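Local structure of probable hydrolase (Pseudomonas aeruginosa, 3OM8) at residues Asp44-Ala49 with Leu247-Phe252; Leu86-Glu91 with Pro115-Arg120; Ala134-Arg139 with Gly190-Val195. The protein is probably an alpha/beta-hydrolase that cleaves an ester or lactone bond, perhaps acting as a 3-oxoadipate enol-lactonase. One frame throughout, in Å; residues are numbered along the deposited sequence.

In the fold
The three contacts illustrate how chemistry follows place in an alpha/beta hydrolase. Contact 1 is small and buried, an amide-to-amide hydrogen bond between the segment 44-49, on helix 47-51, and the short helix 248-251; the other two contacts are nested within the long loop it closes. Contact 2 is partly buried and joins the end of helix 76-90 to the turn before strand 118-124 through a charged pair. Contact 3, also partly buried, holds two helices of the probable lid together by aromatic and apolar packing, with no hydrogen bond across it. None shares a helix or strand with another, although strand 118-124 leads on to helix 134-145, and their centres lie 23 to 28 Å apart.

Contact 1. Residues Asp44-Ala49 with Leu247-Phe252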
loop_
_atom_site.group_PDB
_atom_site.type_symbol
_atom_site.label_atom_id
_atom_site.label_comp_id
_atom_site.label_asym_id
_atom_site.label_seq_id
_atom_site.Cartn_x
_atom_site.Cartn_y
_atom_site.Cartn_z
ATOM N N ASP B 44 -19.430 4.092 15.668
ATOM C CA ASP B 44 -20.559 5.021 15.553
ATOM C C ASP B 44 -20.437 5.958 14.340
ATOM O O ASP B 44 -21.427 6.232 13.662
ATOM C CB ASP B 44 -20.740 5.858 16.829
ATOM C CG ASP B 44 -21.382 5.064 17.992
ATOM O OD1 ASP B 44 -21.335 5.562 19.143
ATOM O OD2 ASP B 44 -21.936 3.964 17.759
ATOM N N ALA B 45 -19.233 6.463 14.086
ATOM C CA ALA B 45 -19.036 7.431 13.009
ATOM C C ALA B 45 -19.295 6.824 11.624
ATOM O O ALA B 45 -19.749 7.517 10.721
ATOM C CB ALA B 45 -17.640 8.055 13.079
ATOM N N GLN B 46 -19.023 5.528 11.484
ATOM C CA GLN B 46 -19.157 4.813 10.216
ATOM C C GLN B 46 -20.581 4.393 9.872
ATOM O O GLN B 46 -20.856 4.023 8.729
ATOM C CB GLN B 46 -18.273 3.565 10.211
ATOM C CG GLN B 46 -16.817 3.838 9.901
ATOM C CD GLN B 46 -16.132 4.598 11.007
ATOM O OE1 GLN B 46 -16.019 4.107 12.134
ATOM N NE2 GLN B 46 -15.678 5.808 10.703
ATOM N N LEU B 47 -21.475 4.424 10.856
ATOM C CA LEU B 47 -22.849 3.963 10.660
ATOM C C LEU B 47 -23.580 4.636 9.490
ATOM O O LEU B 47 -24.141 3.954 8.632
ATOM C CB LEU B 47 -23.675 4.131 11.945
ATOM C CG LEU B 47 -23.915 2.942 12.873
ATOM C CD1 LEU B 47 -25.219 3.167 13.644
ATOM C CD2 LEU B 47 -23.973 1.619 12.126
ATOM N N PRO B 48 -23.606 5.977 9.464
ATOM C CA PRO B 48 -24.382 6.620 8.392
ATOM C C PRO B 48 -23.968 6.145 6.995
ATOM O O PRO B 48 -24.835 5.746 6.214
ATOM C CB PRO B 48 -24.081 8.106 8.588
ATOM C CG PRO B 48 -23.831 8.207 10.099
ATOM C CD PRO B 48 -23.077 6.952 10.438
ATOM N N ALA B 49 -22.674 6.163 6.693
ATOM C CA ALA B 49 -22.212 5.706 5.383
ATOM C C ALA B 49 -22.425 4.201 5.186
ATOM O O ALA B 49 -22.810 3.755 4.103
ATOM C CB ALA B 49 -20.751 6.077 5.156
ATOM N N LEU B 247 -6.134 2.869 14.986
ATOM C CA LEU B 247 -7.571 2.922 14.751
ATOM C C LEU B 247 -7.824 3.793 13.522
ATOM O O LEU B 247 -8.258 4.943 13.627
ATOM C CB LEU B 247 -8.313 3.470 15.968
ATOM C CG LEU B 247 -8.183 2.695 17.292
ATOM C CD1 LEU B 247 -8.553 3.584 18.446
ATOM C CD2 LEU B 247 -9.035 1.439 17.304
ATOM N N SER B 248 -7.553 3.233 12.349
ATOM C CA SER B 248 -7.540 4.039 11.126
ATOM C C SER B 248 -8.926 4.570 10.753
ATOM O O SER B 248 -9.031 5.627 10.146
ATOM C CB SER B 248 -6.872 3.280 9.981
ATOM O OG SER B 248 -7.489 2.029 9.760
ATOM N N ASN B 249 -9.988 3.875 11.162
ATOM C CA ASN B 249 -11.344 4.389 10.959
ATOM C C ASN B 249 -11.575 5.671 11.739
ATOM O O ASN B 249 -12.389 6.509 11.350
ATOM C CB ASN B 249 -12.408 3.356 11.330
ATOM C CG ASN B 249 -12.451 3.056 12.842
ATOM O OD1 ASN B 249 -11.442 2.699 13.449
ATOM N ND2 ASN B 249 -13.630 3.184 13.435
ATOM N N VAL B 250 -10.857 5.828 12.845
ATOM C CA VAL B 250 -10.982 7.029 13.666
ATOM C C VAL B 250 -10.200 8.200 13.049
ATOM O O VAL B 250 -10.687 9.334 12.978
ATOM C CB VAL B 250 -10.496 6.752 15.117
ATOM C CG1 VAL B 250 -10.476 8.034 15.957
ATOM C CG2 VAL B 250 -11.366 5.678 15.759
ATOM N N GLU B 251 -8.987 7.915 12.596
ATOM C CA GLU B 251 -8.118 8.955 12.077
ATOM C C GLU B 251 -8.525 9.434 10.675
ATOM O O GLU B 251 -8.439 10.617 10.374
ATOM C CB GLU B 251 -6.685 8.448 12.028
ATOM C CG GLU B 251 -5.913 8.574 13.320
ATOM C CD GLU B 251 -4.508 8.063 13.156
ATOM O OE1 GLU B 251 -4.281 6.904 13.551
ATOM O OE2 GLU B 251 -3.648 8.801 12.603
ATOM N N PHE B 252 -8.956 8.510 9.824
ATOM C CA PHE B 252 -9.292 8.842 8.441
ATOM C C PHE B 252 -10.574 8.149 8.040
ATOM O O PHE B 252 -10.545 7.185 7.287
ATOM C CB PHE B 252 -8.153 8.406 7.535
ATOM C CG PHE B 252 -6.845 9.044 7.891
ATOM C CD1 PHE B 252 -6.581 10.355 7.525
ATOM C CD2 PHE B 252 -5.894 8.349 8.619
ATOM C CE1 PHE B 252 -5.389 10.954 7.869
ATOM C CE2 PHE B 252 -4.695 8.945 8.955
ATOM C CZ PHE B 252 -4.446 10.247 8.587
#
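Q46 and N249 meet amide to amide, joining the segment 44-49, on helix 47-51, to the short helix 248-251 of an alpha/beta hydrolase fold. The helix begins just beyond the histidine of the probable catalytic triad, with L247 between them. L247 is in the N-cap position, and its carbonyl O accepts from both V250 N and E251 N while its side chain packs on F176. One residue into the helix, N249 makes the contact. Its CG sits between the backbone N and the carbonyl carbon, which swings the amide toward Q46, and chi2 of -55° turns the ND2 side of that amide to the partner. N249 ND2 donates to Q46 OE1 over 2.9 Å in a nearly straight bond of 172°. The two side chains cross at about a right angle, that of Q46 being bent at chi2, and their amide planes are 76° apart. Q46 OE1 lies in the plane of the N249 amide, whereas N249 ND2 stands well above the carbonyl plane of Q46 and meets no lone pair squarely. ND2 has a second, weak bond to M42 O, and on the other amide Q46 NE2 is held by E257 OE2. With one bond to each end of its amide, the rotation of the buried Q46 head is fixed. V250 then points away from Q46. F252, which touches Q254 of the second subunit, closes the short helix: F252 N bonds to S248 O at 2.9 Å.

Contact 2. Residues Leu86-Glu91 with Pro115-Arg120; sequences LLDALE and PQRIER
D88 and R117 lie almost in one plane, the carboxylate and guanidinium only 14° apart, although the side chains that carry them cross at about a right angle. The grip is end-on: R117 NH1 and NH2 both point at the same oxygen. R117 NH1, 2.9 Å from D88 OD2, is met by the syn lone pair of that oxygen, whereas R117 NH2, also 2.9 Å from D88 OD2, comes in nearly along the C-O bond. Sharing one acceptor costs straightness, and both N-H...O angles are 144°. The arginine chain is bent at chi2 (-61°) and again at chi3, which turns the NH1/NH2 end to the helix. There L87 lies beside it, with L87 CB 3.3 Å from R117 NH2, set obliquely to the guanidinium. The contact ties the last turn of helix 76-90, closed by a Schellman motif at E91, to the turn before strand 118-124. Between them run strand 95-100 and helix 102-113, so it flanks a beta-alpha-beta crossover of the central sheet. The linker after the helix takes part as well, since R117 NE donates to R93 O and NH2 to V92 O. The head is thus gripped at all three nitrogens, and the two bonds to D88 lie close to its plane. The carboxylate would probably offset part of the charge of R117, though D88 is exposed and solvent would weaken the effect.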
loop_
_atom_site.group_PDB
_atom_site.type_symbol
_atom_site.label_atom_id
_atom_site.label_comp_id
_atom_site.label_asym_id
_atom_site.label_seq_id
_atom_site.Cartn_x
_atom_site.Cartn_y
_atom_site.Cartn_z
ATOM N N LEU B 86 -24.168 -15.732 16.681
ATOM C CA LEU B 86 -24.914 -14.517 16.367
ATOM C C LEU B 86 -25.617 -14.670 15.016
ATOM O O LEU B 86 -26.811 -14.385 14.880
ATOM C CB LEU B 86 -23.983 -13.311 16.306
ATOM C CG LEU B 86 -23.550 -12.668 17.613
ATOM C CD1 LEU B 86 -22.530 -11.585 17.320
ATOM C CD2 LEU B 86 -24.762 -12.094 18.328
ATOM N N LEU B 87 -24.866 -15.118 14.014
ATOM C CA LEU B 87 -25.429 -15.276 12.677
ATOM C C LEU B 87 -26.573 -16.278 12.720
ATOM O O LEU B 87 -27.641 -16.027 12.168
ATOM C CB LEU B 87 -24.358 -15.690 11.654
ATOM C CG LEU B 87 -23.283 -14.632 11.346
ATOM C CD1 LEU B 87 -22.299 -15.110 10.292
ATOM C CD2 LEU B 87 -23.888 -13.308 10.907
ATOM N N ASP B 88 -26.357 -17.400 13.402
ATOM C CA ASP B 88 -27.397 -18.415 13.548
ATOM C C ASP B 88 -28.656 -17.815 14.170
ATOM O O ASP B 88 -29.774 -18.070 13.717
ATOM C CB ASP B 88 -26.900 -19.590 14.408
ATOM C CG ASP B 88 -25.770 -20.357 13.745
ATOM O OD1 ASP B 88 -25.137 -21.205 14.415
ATOM O OD2 ASP B 88 -25.517 -20.112 12.547
ATOM N N ALA B 89 -28.467 -17.014 15.214
ATOM C CA ALA B 89 -29.601 -16.436 15.926
ATOM C C ALA B 89 -30.383 -15.499 15.016
ATOM O O ALA B 89 -31.597 -15.377 15.143
ATOM C CB ALA B 89 -29.141 -15.703 17.189
ATOM N N LEU B 90 -29.681 -14.839 14.102
ATOM C CA LEU B 90 -30.317 -13.922 13.167
ATOM C C LEU B 90 -30.847 -14.664 11.942
ATOM O O LEU B 90 -31.510 -14.081 11.080
ATOM C CB LEU B 90 -29.322 -12.846 12.742
ATOM C CG LEU B 90 -28.845 -11.958 13.885
ATOM C CD1 LEU B 90 -27.707 -11.075 13.423
ATOM C CD2 LEU B 90 -30.002 -11.125 14.378
ATOM N N GLU B 91 -30.551 -15.958 11.877
ATOM C CA GLU B 91 -30.921 -16.776 10.728
ATOM C C GLU B 91 -30.295 -16.237 9.450
ATOM O O GLU B 91 -30.895 -16.287 8.377
ATOM C CB GLU B 91 -32.441 -16.870 10.601
ATOM C CG GLU B 91 -33.081 -17.596 11.776
ATOM C CD GLU B 91 -34.591 -17.576 11.729
ATOM O OE1 GLU B 91 -35.165 -16.519 11.394
ATOM O OE2 GLU B 91 -35.203 -18.618 12.039
ATOM N N PRO B 115 -15.884 -20.591 6.015
ATOM C CA PRO B 115 -15.868 -19.734 4.824
ATOM C C PRO B 115 -17.264 -19.569 4.236
ATOM O O PRO B 115 -17.609 -18.488 3.770
ATOM C CB PRO B 115 -14.969 -20.499 3.842
ATOM C CG PRO B 115 -14.916 -21.897 4.356
ATOM C CD PRO B 115 -15.058 -21.798 5.843
ATOM N N GLN B 116 -18.056 -20.635 4.281
ATOM C CA GLN B 116 -19.404 -20.630 3.726
ATOM C C GLN B 116 -20.338 -19.608 4.393
ATOM O O GLN B 116 -21.425 -19.329 3.880
ATOM C CB GLN B 116 -20.011 -22.035 3.814
ATOM C CG GLN B 116 -20.470 -22.446 5.216
ATOM C CD GLN B 116 -19.337 -22.931 6.122
ATOM O OE1 GLN B 116 -18.170 -22.975 5.725
ATOM N NE2 GLN B 116 -19.689 -23.309 7.350
ATOM N N ARG B 117 -19.919 -19.063 5.535
ATOM C CA ARG B 117 -20.707 -18.058 6.253
ATOM C C ARG B 117 -20.258 -16.632 5.910
ATOM O O ARG B 117 -20.910 -15.661 6.307
ATOM C CB ARG B 117 -20.598 -18.258 7.773
ATOM C CG ARG B 117 -20.895 -19.674 8.295
ATOM C CD ARG B 117 -22.315 -20.132 7.989
ATOM N NE ARG B 117 -23.337 -19.266 8.571
ATOM C CZ ARG B 117 -23.922 -19.483 9.743
ATOM N NH1 ARG B 117 -23.575 -20.536 10.473
ATOM N NH2 ARG B 117 -24.844 -18.641 10.191
ATOM N N ILE B 118 -19.142 -16.514 5.182
ATOM C CA ILE B 118 -18.550 -15.214 4.867
ATOM C C ILE B 118 -18.634 -14.854 3.373
ATOM O O ILE B 118 -18.252 -15.644 2.503
ATOM C CB ILE B 118 -17.058 -15.147 5.280
ATOM C CG1 ILE B 118 -16.872 -15.450 6.765
ATOM C CG2 ILE B 118 -16.479 -13.784 4.933
ATOM C CD1 ILE B 118 -17.567 -14.474 7.707
ATOM N N GLU B 119 -19.131 -13.654 3.084
ATOM C CA GLU B 119 -19.142 -13.136 1.715
ATOM C C GLU B 119 -17.798 -12.487 1.436
ATOM O O GLU B 119 -16.837 -13.164 1.071
ATOM C CB GLU B 119 -20.266 -12.113 1.526
ATOM C CG GLU B 119 -21.345 -12.518 0.525
ATOM C CD GLU B 119 -20.872 -12.419 -0.905
ATOM O OE1 GLU B 119 -19.851 -13.054 -1.242
ATOM O OE2 GLU B 119 -21.520 -11.705 -1.699
ATOM N N ARG B 120 -17.722 -11.174 1.631
ATOM C CA ARG B 120 -16.454 -10.470 1.483
ATOM C C ARG B 120 -15.823 -10.126 2.832
ATOM O O ARG B 120 -16.522 -9.883 3.822
ATOM C CB ARG B 120 -16.623 -9.233 0.607
ATOM C CG ARG B 120 -17.052 -9.599 -0.814
ATOM C CD ARG B 120 -17.107 -8.408 -1.763
ATOM N NE ARG B 120 -17.822 -8.771 -2.986
ATOM C CZ ARG B 120 -18.076 -7.942 -3.995
ATOM N NH1 ARG B 120 -18.740 -8.385 -5.049
ATOM N NH2 ARG B 120 -17.669 -6.677 -3.958
#

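Contact 3. Residues Ala134-Arg139 with Gly190-Val195; sequences AQWDER and GSFAAV
W136 turns an edge to F192 and one face to V195 where helices 134-145 and 185-196 run antiparallel, their local axes 9.2 Å apart and at 171°. As in the family, both probably belong to the helical lid inserted after strand 118-124 of the alpha/beta hydrolase fold. The side chain leaves its helix with W136 CB 3.9 Å from F192 O. CG, anti to the carbonyl carbon (chi1 -59°), also approaches that oxygen and sets the indole alongside the second helix. Next along the rim, W136 CE3 is 3.6 Å from F192 CD1, and CZ3 is as close to the same atom. The two six-membered rings pair obliquely, centroids 5.7 Å apart and planes at 39°. Further round, CH2 comes to V195 CG1, and then W136 CZ2 and CE2 each lie 3.7 Å from V195 CG1, a methyl that stands over the face and makes a CH-pi contact with the six-membered ring. On the five-membered side NE1 donates to L130 O, outside the pair of helices. Q135 CG and R139 NH2 lie over the rim of the opposite face. V195 is also close to an ethanediol, probably from the crystallisation liquor, and near the probable catalytic residues, a position consistent with this packing bordering the active-site pocket. R139 and F192 complete the interface in another CH-pi contact: R139 CB stands over the face of the phenylalanine, 4.2 Å from the centroid of the F192 ring.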
loop_
_atom_site.group_PDB
_atom_site.type_symbol
_atom_site.label_atom_id
_atom_site.label_comp_id
_atom_site.label_asym_id
_atom_site.label_seq_id
_atom_site.Cartn_x
_atom_site.Cartn_y
_atom_site.Cartn_z
ATOM N N ALA B 134 5.543 -14.617 24.690
ATOM C CA ALA B 134 5.948 -14.139 26.020
ATOM C C ALA B 134 5.286 -12.830 26.438
ATOM O O ALA B 134 4.804 -12.692 27.553
ATOM C CB ALA B 134 7.466 -13.998 26.102
ATOM N N GLN B 135 5.272 -11.859 25.543
ATOM C CA GLN B 135 4.749 -10.547 25.887
ATOM C C GLN B 135 3.281 -10.582 26.310
ATOM O O GLN B 135 2.805 -9.654 26.962
ATOM C CB GLN B 135 4.911 -9.600 24.705
ATOM C CG GLN B 135 4.090 -10.013 23.509
ATOM C CD GLN B 135 4.534 -9.323 22.254
ATOM O OE1 GLN B 135 4.348 -8.118 22.098
ATOM N NE2 GLN B 135 5.131 -10.084 21.345
ATOM N N TRP B 136 2.562 -11.634 25.925
ATOM C CA TRP B 136 1.135 -11.703 26.217
ATOM C C TRP B 136 0.870 -12.298 27.602
ATOM O O TRP B 136 -0.039 -11.859 28.302
ATOM C CB TRP B 136 0.376 -12.450 25.118
ATOM C CG TRP B 136 0.540 -11.789 23.784
ATOM C CD1 TRP B 136 1.310 -12.222 22.748
ATOM C CD2 TRP B 136 -0.050 -10.545 23.355
ATOM N NE1 TRP B 136 1.224 -11.339 21.697
ATOM C CE2 TRP B 136 0.400 -10.302 22.045
ATOM C CE3 TRP B 136 -0.920 -9.625 23.948
ATOM C CZ2 TRP B 136 0.010 -9.172 21.316
ATOM C CZ3 TRP B 136 -1.302 -8.511 23.237
ATOM C CH2 TRP B 136 -0.838 -8.289 21.926
ATOM N N ASP B 137 1.676 -13.282 27.992
ATOM C CA ASP B 137 1.635 -13.823 29.346
ATOM C C ASP B 137 1.951 -12.735 30.360
ATOM O O ASP B 137 1.272 -12.602 31.371
ATOM C CB ASP B 137 2.624 -14.975 29.487
ATOM C CG ASP B 137 2.104 -16.259 28.882
ATOM O OD1 ASP B 137 0.886 -16.521 28.988
ATOM O OD2 ASP B 137 2.915 -17.007 28.306
ATOM N N GLU B 138 2.982 -11.949 30.079
ATOM C CA GLU B 138 3.304 -10.798 30.911
ATOM C C GLU B 138 2.126 -9.838 31.031
ATOM O O GLU B 138 1.853 -9.314 32.110
ATOM C CB GLU B 138 4.517 -10.051 30.358
ATOM C CG GLU B 138 5.807 -10.832 30.474
ATOM C CD GLU B 138 6.976 -10.124 29.818
ATOM O OE1 GLU B 138 6.821 -8.941 29.438
ATOM O OE2 GLU B 138 8.048 -10.756 29.685
ATOM N N ARG B 139 1.428 -9.609 29.923
ATOM C CA ARG B 139 0.313 -8.667 29.914
ATOM C C ARG B 139 -0.920 -9.222 30.627
ATOM O O ARG B 139 -1.705 -8.474 31.210
ATOM C CB ARG B 139 -0.023 -8.256 28.481
ATOM C CG ARG B 139 1.047 -7.382 27.850
ATOM C CD ARG B 139 0.808 -7.178 26.369
ATOM N NE ARG B 139 1.752 -6.218 25.801
ATOM C CZ ARG B 139 2.223 -6.268 24.556
ATOM N NH1 ARG B 139 3.078 -5.345 24.138
ATOM N NH2 ARG B 139 1.846 -7.238 23.729
ATOM N N GLY B 190 -8.431 -12.722 28.934
ATOM C CA GLY B 190 -8.912 -13.776 28.058
ATOM C C GLY B 190 -8.579 -13.519 26.601
ATOM O O GLY B 190 -8.209 -14.437 25.866
ATOM N N SER B 191 -8.715 -12.263 26.182
ATOM C CA SER B 191 -8.469 -11.886 24.794
ATOM C C SER B 191 -6.980 -11.962 24.445
ATOM O O SER B 191 -6.629 -12.476 23.388
ATOM C CB SER B 191 -9.050 -10.501 24.497
ATOM O OG SER B 191 -10.463 -10.507 24.648
ATOM N N PHE B 192 -6.117 -11.472 25.341
ATOM C CA PHE B 192 -4.664 -11.642 25.216
ATOM C C PHE B 192 -4.261 -13.098 24.985
ATOM O O PHE B 192 -3.276 -13.375 24.310
ATOM C CB PHE B 192 -3.926 -11.174 26.479
ATOM C CG PHE B 192 -3.960 -9.693 26.707
ATOM C CD1 PHE B 192 -4.006 -8.810 25.649
ATOM C CD2 PHE B 192 -3.921 -9.183 27.993
ATOM C CE1 PHE B 192 -4.022 -7.443 25.871
ATOM C CE2 PHE B 192 -3.935 -7.819 28.219
ATOM C CZ PHE B 192 -3.983 -6.945 27.160
ATOM N N ALA B 193 -4.989 -14.031 25.584
ATOM C CA ALA B 193 -4.644 -15.440 25.436
ATOM C C ALA B 193 -5.007 -15.957 24.042
ATOM O O ALA B 193 -4.253 -16.719 23.443
ATOM C CB ALA B 193 -5.304 -16.286 26.529
ATOM N N ALA B 194 -6.167 -15.550 23.540
ATOM C CA ALA B 194 -6.564 -15.872 22.174
ATOM C C ALA B 194 -5.469 -15.394 21.227
ATOM O O ALA B 194 -4.998 -16.148 20.384
ATOM C CB ALA B 194 -7.897 -15.214 21.823
ATOM N N VAL B 195 -5.059 -14.143 21.397
ATOM C CA VAL B 195 -3.995 -13.550 20.590
ATOM C C VAL B 195 -2.684 -14.317 20.735
ATOM O O VAL B 195 -2.038 -14.662 19.748
ATOM C CB VAL B 195 -3.738 -12.093 20.999
ATOM C CG1 VAL B 195 -2.550 -11.554 20.254
ATOM C CG2 VAL B 195 -4.962 -11.247 20.743
#